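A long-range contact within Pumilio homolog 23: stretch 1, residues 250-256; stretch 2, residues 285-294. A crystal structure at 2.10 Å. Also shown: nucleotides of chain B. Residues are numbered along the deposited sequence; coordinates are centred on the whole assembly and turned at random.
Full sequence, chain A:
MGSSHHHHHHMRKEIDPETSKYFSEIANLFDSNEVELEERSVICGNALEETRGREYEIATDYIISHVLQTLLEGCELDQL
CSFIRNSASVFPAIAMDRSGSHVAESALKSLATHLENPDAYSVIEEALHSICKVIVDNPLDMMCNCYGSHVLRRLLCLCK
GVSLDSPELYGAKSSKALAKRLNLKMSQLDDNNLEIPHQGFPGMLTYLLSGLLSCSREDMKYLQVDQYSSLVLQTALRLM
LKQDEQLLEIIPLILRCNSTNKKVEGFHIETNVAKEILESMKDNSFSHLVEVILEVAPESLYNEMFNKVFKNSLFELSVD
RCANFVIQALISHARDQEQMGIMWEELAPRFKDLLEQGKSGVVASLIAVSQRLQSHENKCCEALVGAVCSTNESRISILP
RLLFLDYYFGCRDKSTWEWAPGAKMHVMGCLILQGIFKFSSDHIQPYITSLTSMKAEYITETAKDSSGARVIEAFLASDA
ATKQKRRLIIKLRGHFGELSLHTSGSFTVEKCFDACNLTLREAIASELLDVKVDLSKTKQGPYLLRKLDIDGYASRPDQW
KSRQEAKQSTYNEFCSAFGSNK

Stretch 1 250-256: IIPLILR
Stretch 2 285-294: SFSHLVEVIL

Stretch 1 forms the end of a helix that begins earlier in the chain, whereas stretch 2 is helical throughout and lies within a longer helix. The two axes run nearly antiparallel, with 158° between their N-to-C directions (signed crossing angle -158°) and a closest approach of 11.8 Å. The register is set by I251 opposite I293, CA to CA 7.2 Å, and by L255 opposite V290, CA to CA 9.1 Å.

In stretch 1 the helix is kinked at P252, whose ring nitrogen carries no hydrogen and makes no bond to the preceding turn; its ring is C-gamma exo. Beyond the kink, I254 N bonds to I250 O (3.0 Å) and L255 N to I251 O (2.9 Å). L255 has phi/psi -85/-1, and R256 then leaves helical space with 63/34, its N bonding to L253 O at 3.1 Å in a Schellman motif. In stretch 2, regular bonds such as V290 N to F286 O (2.8 Å) and I293 N to L289 O (3.0 Å) maintain the helix, although V292 N makes only weak bonds, to H288 O (3.5 Å) and L289 O (3.1 Å).

No hydrogen bond crosses between the stretches; the contact is apolar and buries 267 Å², both sides summed. I293 has the largest covered area and touches three residues. It points toward stretch 1 with chi1 m and chi2 t, the same rotamer adopted by I251, I254 and L255. Its CG2 meets I251 CG2 at 4.0 Å, while its CD1 reaches L255 CD2 at 3.7 Å and I254 CG2 at 4.2 Å. I254, also directed toward its partner helix, places CG2 3.7 Å from CD2 of L289, which is in the t, p rotamer. The CA-to-CB bond of L255 points sideways, but the extended side chain brings CD2 to the edge of the F286 ring, 4.0 Å from CZ. F286 likewise starts sideways and approaches with its ring end (chi1 -170°, chi2 50°).

Other side chains of stretch 2 serve the RNA, as befits a Pumilio homolog. E291 OE1 accepts hydrogen bonds from N1 (2.7 Å) and N2 (2.8 Å) of guanosine 7 of chain B, and S287 OG accepts one from N2 of the same nucleotide (3.0 Å). The H288 ring (chi1 -83°, chi2 101°) lies between the bases, with guanosine 7 of chain B over one face and adenosine 8 of chain B over the other. The helix thus combines an apolar surface for packing with residues that engage the nucleotides.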

# COMPACT_ATOMS: atom_id res chain seq x y z
N ILE A 250 -2.82 8.82 -22.35
CA ILE A 250 -3.56 9.51 -21.30
C ILE A 250 -2.64 10.38 -20.44
O ILE A 250 -3.04 11.46 -19.99
CB ILE A 250 -4.35 8.51 -20.43
CG1 ILE A 250 -3.44 7.55 -19.70
CG2 ILE A 250 -5.37 7.75 -21.27
CD1 ILE A 250 -4.21 6.43 -19.01
N ILE A 251 -1.41 9.94 -20.17
CA ILE A 251 -0.54 10.71 -19.27
C ILE A 251 -0.20 12.09 -19.84
O ILE A 251 -0.26 13.07 -19.08
CB ILE A 251 0.69 9.89 -18.87
CG1 ILE A 251 0.29 8.74 -17.94
CG2 ILE A 251 1.75 10.78 -18.21
CD1 ILE A 251 1.45 7.80 -17.63
N PRO A 252 0.14 12.23 -21.13
CA PRO A 252 0.35 13.59 -21.68
C PRO A 252 -0.87 14.50 -21.57
O PRO A 252 -0.70 15.71 -21.40
CB PRO A 252 0.71 13.33 -23.15
CG PRO A 252 1.25 11.95 -23.17
CD PRO A 252 0.52 11.19 -22.11
N LEU A 253 -2.08 13.95 -21.66
CA LEU A 253 -3.28 14.76 -21.42
C LEU A 253 -3.33 15.25 -19.98
O LEU A 253 -3.57 16.44 -19.71
CB LEU A 253 -4.55 13.98 -21.78
CG LEU A 253 -4.77 13.56 -23.24
CD1 LEU A 253 -5.97 12.62 -23.40
CD2 LEU A 253 -4.94 14.79 -24.14
N ILE A 254 -3.10 14.35 -19.02
CA ILE A 254 -3.12 14.74 -17.61
C ILE A 254 -2.06 15.79 -17.31
O ILE A 254 -2.30 16.72 -16.53
CB ILE A 254 -2.94 13.50 -16.71
CG1 ILE A 254 -4.13 12.54 -16.89
CG2 ILE A 254 -2.74 13.92 -15.24
CD1 ILE A 254 -3.99 11.25 -16.11
N LEU A 255 -0.87 15.65 -17.89
CA LEU A 255 0.23 16.57 -17.63
C LEU A 255 0.18 17.81 -18.51
O LEU A 255 1.07 18.66 -18.38
CB LEU A 255 1.59 15.87 -17.82
CG LEU A 255 1.90 14.79 -16.77
CD1 LEU A 255 3.27 14.15 -17.00
CD2 LEU A 255 1.80 15.37 -15.35
N ARG A 256 -0.81 17.92 -19.40
CA ARG A 256 -0.99 19.08 -20.28
C ARG A 256 0.18 19.26 -21.26
O ARG A 256 0.53 20.39 -21.61
CB ARG A 256 -1.21 20.37 -19.48
CG ARG A 256 -2.46 20.31 -18.58
CD ARG A 256 -2.51 21.43 -17.57
NE ARG A 256 -2.47 22.75 -18.18
CZ ARG A 256 -1.39 23.54 -18.19
NH1 ARG A 256 -1.45 24.74 -18.78
NH2 ARG A 256 -0.26 23.15 -17.61
N SER A 285 -2.69 17.49 -3.62
CA SER A 285 -3.45 16.68 -4.56
C SER A 285 -2.60 16.25 -5.76
O SER A 285 -2.65 15.09 -6.19
CB SER A 285 -4.69 17.44 -5.03
OG SER A 285 -5.56 17.64 -3.93
N PHE A 286 -1.84 17.18 -6.35
CA PHE A 286 -1.05 16.85 -7.54
C PHE A 286 0.10 15.90 -7.19
O PHE A 286 0.45 15.02 -8.00
CB PHE A 286 -0.51 18.13 -8.18
CG PHE A 286 0.10 17.92 -9.54
CD1 PHE A 286 -0.57 17.22 -10.53
CD2 PHE A 286 1.35 18.46 -9.82
CE1 PHE A 286 0.01 17.05 -11.79
CE2 PHE A 286 1.93 18.30 -11.08
CZ PHE A 286 1.25 17.59 -12.07
N SER A 287 0.72 16.09 -6.03
CA SER A 287 1.83 15.21 -5.66
C SER A 287 1.37 13.76 -5.60
O SER A 287 2.04 12.87 -6.13
CB SER A 287 2.45 15.65 -4.32
OG SER A 287 1.50 15.58 -3.27
N HIS A 288 0.19 13.51 -5.01
CA HIS A 288 -0.34 12.14 -5.02
C HIS A 288 -0.55 11.64 -6.45
O HIS A 288 -0.30 10.46 -6.74
CB HIS A 288 -1.66 12.08 -4.25
CG HIS A 288 -1.51 11.95 -2.77
ND1 HIS A 288 -1.64 13.01 -1.91
CD2 HIS A 288 -1.25 10.87 -2.00
CE1 HIS A 288 -1.49 12.59 -0.67
NE2 HIS A 288 -1.24 11.29 -0.70
N LEU A 289 -1.04 12.50 -7.34
CA LEU A 289 -1.24 12.09 -8.73
C LEU A 289 0.09 11.75 -9.40
O LEU A 289 0.19 10.74 -10.12
CB LEU A 289 -1.96 13.20 -9.52
CG LEU A 289 -2.30 12.92 -10.99
CD1 LEU A 289 -3.01 11.58 -11.15
CD2 LEU A 289 -3.19 14.03 -11.54
N VAL A 290 1.11 12.59 -9.22
CA VAL A 290 2.37 12.34 -9.91
C VAL A 290 3.07 11.08 -9.36
O VAL A 290 3.77 10.38 -10.10
CB VAL A 290 3.28 13.58 -9.83
CG1 VAL A 290 4.61 13.32 -10.55
CG2 VAL A 290 2.57 14.79 -10.46
N GLU A 291 2.89 10.77 -8.07
CA GLU A 291 3.36 9.49 -7.54
C GLU A 291 2.86 8.34 -8.41
O GLU A 291 3.62 7.44 -8.77
CB GLU A 291 2.89 9.27 -6.11
CG GLU A 291 3.54 10.11 -5.03
CD GLU A 291 3.01 9.72 -3.67
OE1 GLU A 291 2.31 10.53 -3.02
OE2 GLU A 291 3.23 8.55 -3.28
N VAL A 292 1.57 8.37 -8.75
CA VAL A 292 1.00 7.26 -9.51
C VAL A 292 1.49 7.29 -10.95
O VAL A 292 1.81 6.25 -11.53
CB VAL A 292 -0.53 7.29 -9.42
CG1 VAL A 292 -1.12 6.19 -10.29
CG2 VAL A 292 -0.97 7.09 -7.96
N ILE A 293 1.58 8.48 -11.55
CA ILE A 293 2.15 8.61 -12.89
C ILE A 293 3.52 7.94 -12.96
O ILE A 293 3.81 7.17 -13.89
CB ILE A 293 2.23 10.09 -13.31
CG1 ILE A 293 0.82 10.62 -13.60
CG2 ILE A 293 3.11 10.24 -14.54
CD1 ILE A 293 0.79 12.12 -13.79
N LEU A 294 4.38 8.23 -11.98
CA LEU A 294 5.73 7.67 -12.01
C LEU A 294 5.73 6.17 -11.81
O LEU A 294 6.57 5.47 -12.38
CB LEU A 294 6.61 8.36 -10.96
CG LEU A 294 6.94 9.83 -11.27
CD1 LEU A 294 7.69 10.51 -10.13
CD2 LEU A 294 7.76 9.87 -12.55
P G B 7 1.99 13.77 8.42
OP1 G B 7 1.75 14.83 9.42
OP2 G B 7 1.42 12.41 8.50
O5' G B 7 1.47 14.29 7.01
C5' G B 7 1.73 15.62 6.59
C4' G B 7 1.22 15.86 5.18
O4' G B 7 2.12 15.26 4.21
C3' G B 7 -0.12 15.24 4.85
O3' G B 7 -1.21 15.97 5.40
C2' G B 7 -0.09 15.21 3.33
O2' G B 7 -0.36 16.50 2.80
C1' G B 7 1.38 14.87 3.07
N9 G B 7 1.56 13.43 2.84
C8 G B 7 1.55 12.43 3.79
N7 G B 7 1.68 11.25 3.27
C5 G B 7 1.77 11.47 1.90
C6 G B 7 1.92 10.56 0.82
O6 G B 7 2.01 9.34 0.87
N1 G B 7 1.97 11.20 -0.42
C2 G B 7 1.87 12.56 -0.58
N2 G B 7 1.92 13.01 -1.84
N3 G B 7 1.72 13.42 0.42
C4 G B 7 1.68 12.82 1.62
P A B 8 -2.54 15.21 5.88
OP1 A B 8 -3.47 16.24 6.40
OP2 A B 8 -2.19 14.04 6.71
O5' A B 8 -3.09 14.62 4.52
C5' A B 8 -4.16 13.71 4.51
C4' A B 8 -5.24 14.23 3.62
O4' A B 8 -4.79 14.20 2.24
C3' A B 8 -6.55 13.45 3.63
O3' A B 8 -7.39 13.91 4.68
C2' A B 8 -7.11 13.75 2.26
O2' A B 8 -7.70 15.05 2.30
C1' A B 8 -5.84 13.82 1.40
N9 A B 8 -5.45 12.54 0.75
C8 A B 8 -5.10 11.32 1.30
N7 A B 8 -4.77 10.41 0.40
C5 A B 8 -4.87 11.07 -0.81
C6 A B 8 -4.63 10.69 -2.15
N6 A B 8 -4.25 9.48 -2.56
N1 A B 8 -4.83 11.63 -3.11
C2 A B 8 -5.23 12.86 -2.77
N3 A B 8 -5.48 13.33 -1.55
C4 A B 8 -5.26 12.39 -0.61